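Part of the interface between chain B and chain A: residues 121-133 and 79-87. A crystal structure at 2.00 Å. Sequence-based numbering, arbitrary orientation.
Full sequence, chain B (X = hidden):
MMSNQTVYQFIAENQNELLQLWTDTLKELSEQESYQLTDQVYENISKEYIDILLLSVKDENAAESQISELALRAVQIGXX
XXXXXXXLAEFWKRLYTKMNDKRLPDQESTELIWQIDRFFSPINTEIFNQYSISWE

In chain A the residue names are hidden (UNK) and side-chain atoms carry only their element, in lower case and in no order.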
# COMPACT_ATOMS: atom_id res chain seq x y z
N SER B 121 0.15 5.56 -6.25
CA SER B 121 0.75 5.45 -4.91
C SER B 121 0.35 6.61 -3.98
O SER B 121 -0.17 6.38 -2.88
CB SER B 121 2.25 5.23 -4.96
OG SER B 121 2.61 4.69 -3.65
N PRO B 122 0.51 7.86 -4.44
CA PRO B 122 0.14 8.95 -3.59
C PRO B 122 -1.36 9.11 -3.33
O PRO B 122 -1.75 9.63 -2.28
CB PRO B 122 0.64 10.17 -4.34
CG PRO B 122 0.74 9.75 -5.74
CD PRO B 122 1.07 8.32 -5.72
N ILE B 123 -2.17 8.65 -4.30
CA ILE B 123 -3.60 8.66 -4.11
C ILE B 123 -3.99 7.70 -2.99
O ILE B 123 -4.76 8.04 -2.09
CB ILE B 123 -4.38 8.34 -5.43
CG1 ILE B 123 -4.10 9.34 -6.56
CG2 ILE B 123 -5.84 8.21 -5.11
CD1 ILE B 123 -4.55 8.90 -7.94
N ASN B 124 -3.52 6.45 -3.10
CA ASN B 124 -3.82 5.45 -2.16
C ASN B 124 -3.27 5.76 -0.77
O ASN B 124 -3.96 5.48 0.21
CB ASN B 124 -3.38 4.07 -2.62
CG ASN B 124 -4.04 3.62 -3.92
OD1 ASN B 124 -5.14 4.06 -4.22
ND2 ASN B 124 -3.37 2.69 -4.66
N THR B 125 -2.05 6.28 -0.70
CA THR B 125 -1.52 6.57 0.61
C THR B 125 -2.36 7.70 1.25
O THR B 125 -2.54 7.70 2.47
CB THR B 125 0.01 6.92 0.63
OG1 THR B 125 0.23 7.97 -0.23
CG2 THR B 125 0.80 5.85 0.17
N GLU B 126 -2.90 8.64 0.44
CA GLU B 126 -3.72 9.70 1.03
C GLU B 126 -5.07 9.14 1.49
O GLU B 126 -5.58 9.56 2.51
CB GLU B 126 -3.96 10.79 0.03
CG GLU B 126 -4.60 11.99 0.60
CD GLU B 126 -3.63 12.73 1.61
OE1 GLU B 126 -2.42 12.65 1.40
OE2 GLU B 126 -4.14 13.27 2.60
N ILE B 127 -5.64 8.20 0.72
CA ILE B 127 -6.81 7.55 1.18
C ILE B 127 -6.58 6.81 2.51
O ILE B 127 -7.38 6.93 3.45
CB ILE B 127 -7.32 6.60 0.14
CG1 ILE B 127 -7.86 7.33 -1.11
CG2 ILE B 127 -8.38 5.67 0.74
CD1 ILE B 127 -8.22 6.38 -2.32
N PHE B 128 -5.45 6.12 2.65
CA PHE B 128 -5.13 5.44 3.88
C PHE B 128 -5.01 6.41 5.02
O PHE B 128 -5.52 6.16 6.11
CB PHE B 128 -3.85 4.57 3.78
CG PHE B 128 -3.87 3.52 2.70
CD1 PHE B 128 -5.07 3.00 2.20
CD2 PHE B 128 -2.68 3.02 2.21
CE1 PHE B 128 -5.08 2.07 1.21
CE2 PHE B 128 -2.71 2.07 1.24
CZ PHE B 128 -3.91 1.65 0.70
N ASN B 129 -4.34 7.51 4.77
CA ASN B 129 -4.16 8.53 5.79
C ASN B 129 -5.55 9.03 6.29
O ASN B 129 -5.75 9.21 7.46
CB ASN B 129 -3.33 9.65 5.23
CG ASN B 129 -2.82 10.58 6.32
OD1 ASN B 129 -3.13 11.78 6.32
ND2 ASN B 129 -2.19 10.02 7.29
N GLN B 130 -6.46 9.29 5.37
CA GLN B 130 -7.68 9.92 5.76
C GLN B 130 -8.54 8.89 6.45
O GLN B 130 -9.36 9.23 7.29
CB GLN B 130 -8.44 10.50 4.57
CG GLN B 130 -7.97 11.77 4.05
CD GLN B 130 -8.07 12.85 5.09
OE1 GLN B 130 -9.08 12.99 5.79
NE2 GLN B 130 -7.01 13.47 5.27
N TYR B 131 -8.37 7.58 6.11
CA TYR B 131 -9.13 6.51 6.84
C TYR B 131 -8.68 6.52 8.30
O TYR B 131 -9.49 6.54 9.17
CB TYR B 131 -8.86 5.14 6.18
CG TYR B 131 -9.61 4.02 6.83
CD1 TYR B 131 -10.63 3.36 6.12
CD2 TYR B 131 -9.22 3.48 8.06
CE1 TYR B 131 -11.26 2.25 6.74
CE2 TYR B 131 -9.95 2.46 8.69
CZ TYR B 131 -10.98 1.87 7.97
OH TYR B 131 -11.65 0.78 8.48
N SER B 132 -7.38 6.60 8.57
CA SER B 132 -6.88 6.51 9.93
C SER B 132 -7.28 7.77 10.70
O SER B 132 -7.64 7.68 11.92
CB SER B 132 -5.32 6.37 9.90
OG SER B 132 -4.83 6.03 11.21
N ILE B 133 -7.17 8.93 10.01
CA ILE B 133 -7.61 10.26 10.53
C ILE B 133 -9.09 10.20 10.90
O ILE B 133 -9.45 10.81 11.89
CB ILE B 133 -7.26 11.40 9.49
CG1 ILE B 133 -5.77 11.60 9.55
CG2 ILE B 133 -7.94 12.69 9.75
CD1 ILE B 133 -5.20 12.53 8.43
N UNK A 79 4.73 9.21 13.81
CA UNK A 79 4.73 8.93 12.33
C UNK A 79 3.27 8.90 11.88
O UNK A 79 2.46 8.24 12.48
c UNK A 79 7.74 8.67 12.17
c UNK A 79 7.28 6.11 11.92
c UNK A 79 6.84 7.47 12.54
c UNK A 79 5.42 7.65 11.97
N UNK A 80 2.92 9.68 10.87
CA UNK A 80 1.58 9.56 10.25
C UNK A 80 1.45 8.34 9.42
O UNK A 80 2.44 7.69 9.08
c UNK A 80 1.32 10.76 9.34
o UNK A 80 2.24 10.85 8.29
N UNK A 81 0.20 8.03 9.05
CA UNK A 81 -0.11 6.87 8.23
C UNK A 81 0.50 7.17 6.90
O UNK A 81 1.01 6.29 6.25
c UNK A 81 -1.63 6.64 8.10
se UNK A 81 -1.66 3.88 7.46
c UNK A 81 -1.98 5.76 7.06
c UNK A 81 -1.00 3.83 6.31
N UNK A 82 0.36 8.39 6.46
CA UNK A 82 0.94 8.86 5.17
C UNK A 82 2.44 8.53 5.13
O UNK A 82 2.95 8.01 4.15
c UNK A 82 0.69 11.08 1.08
n UNK A 82 -0.28 10.98 -0.19
c UNK A 82 1.24 10.90 3.71
c UNK A 82 0.70 10.41 5.00
c UNK A 82 0.28 10.52 2.53
N UNK A 83 3.19 8.95 6.17
CA UNK A 83 4.63 8.71 6.30
C UNK A 83 4.94 7.21 6.31
O UNK A 83 5.81 6.70 5.58
c UNK A 83 7.14 7.98 8.32
c UNK A 83 5.15 9.30 7.65
c UNK A 83 7.50 10.10 7.42
c UNK A 83 8.53 7.79 8.53
c UNK A 83 6.63 9.12 7.84
c UNK A 83 9.44 8.75 8.09
c UNK A 83 8.95 9.89 7.55
N UNK A 84 4.21 6.49 7.14
CA UNK A 84 4.40 5.07 7.21
C UNK A 84 4.18 4.39 5.88
O UNK A 84 5.03 3.59 5.48
c UNK A 84 2.74 2.53 9.49
c UNK A 84 5.04 2.59 8.87
c UNK A 84 3.65 2.93 8.46
c UNK A 84 3.54 4.47 8.33
N UNK A 85 3.06 4.69 5.22
CA UNK A 85 2.73 4.03 3.96
C UNK A 85 3.70 4.46 2.86
O UNK A 85 4.13 3.68 2.09
c UNK A 85 1.29 4.36 3.58
N UNK A 86 4.19 5.69 2.88
CA UNK A 86 5.22 6.09 1.93
C UNK A 86 6.51 5.35 2.15
O UNK A 86 7.10 4.89 1.18
o UNK A 86 4.12 8.27 1.85
c UNK A 86 5.41 7.64 1.98
c UNK A 86 6.47 8.17 0.92
N UNK A 87 6.96 5.23 3.41
CA UNK A 87 8.13 4.50 3.77
C UNK A 87 8.13 3.06 3.37
O UNK A 87 9.07 2.52 2.76
c UNK A 87 8.39 4.59 5.28
O HOH W 1 2.83 8.27 -0.70

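Position 79 carries four carbons, forked at the second, and its side chain stays out of reach of the helix in chain B. A fork after one methylene is Leu A79, which belongs to the lead-in rather than to the contact.

Position 80 has one carbon and one oxygen. Its CB lies 4.1 Å from Asn B129 ND2, a marginal touch, while the oxygen turns back on its own chain and accepts from the backbone N of position 83 at 3.0 Å. A short hydroxyl just before a helix, closing a free amide of the first turn, is Ser A80 as N-cap.

Position 81 shows two carbons, a selenium and a terminal carbon, unbranched. Its CA-to-CB bond points toward chain B, and its CA is only 5.0 Å from the CA of Asn B129. The terminal carbon packs on Phe B128 CB at 3.9 Å, the second carbon reaches Phe B128 O at 3.7 Å, and the CB sits 4.1 Å from Ser B132 CB. The selenium settles it: this is Met A81, present as selenomethionine.

Position 82 has four carbons in a row ending in nitrogen. Its CA-to-CB bond points sideways, but the chain bends at chi2 (p) and then runs extended, bringing the nitrogen to chain B. There the nitrogen donates to Glu B126 OE1 and to Thr B125 OG1, each at 3.1 Å, the first being also a salt bridge; Pro B122 O lies 2.9 Å from the same nitrogen. An unbranched chain ending in an amine is the signature of Lys A82.

Position 83 is one carbon and a six-carbon ring with no oxygen. Its CA-to-CB bond points away, and it makes no contact with this part of chain B: Phe A83.

Position 84 again has four carbons forked at the second, likewise out of reach, hence Leu A84.

Position 85 has a single carbon, pointing toward chain B. This CB lies 3.8 Å from Thr B125 CG2 and meets the edge of the Phe B128 ring, 4.4 Å from Phe B128 CD2. A lone methyl is Ala A85.

Position 86 bears one carbon carrying an oxygen and a carbon. The oxygen donates to Lys A82 O at 2.6 Å and accepts from a water at 2.9 Å; that water is also 2.7 Å from Thr B125 OG1 and bridges the chains. The fork is that of Thr A86.

Position 87 has one carbon and no contact: Ala A87.

The helices cross at 143°, roughly antiparallel, with axes 8.5 Å apart at closest approach. Residues 81 and 85, one turn apart, point their CB atoms across the gap; the small methyl of Ala A85 fits beside Thr B125 and Phe B128, while Met A81 passes Ser B132 with its CB and ends against Phe B128. Lys A82 buries the most surface of any residue here, its long chain carrying the amine to Glu B126 and Thr B125. The rule is economical: two apolar side chains turned toward a mixed surface, with one flanking lysine adding a specific charged and hydroxyl pairing.

Chain A 79-87: LSMKFLATA
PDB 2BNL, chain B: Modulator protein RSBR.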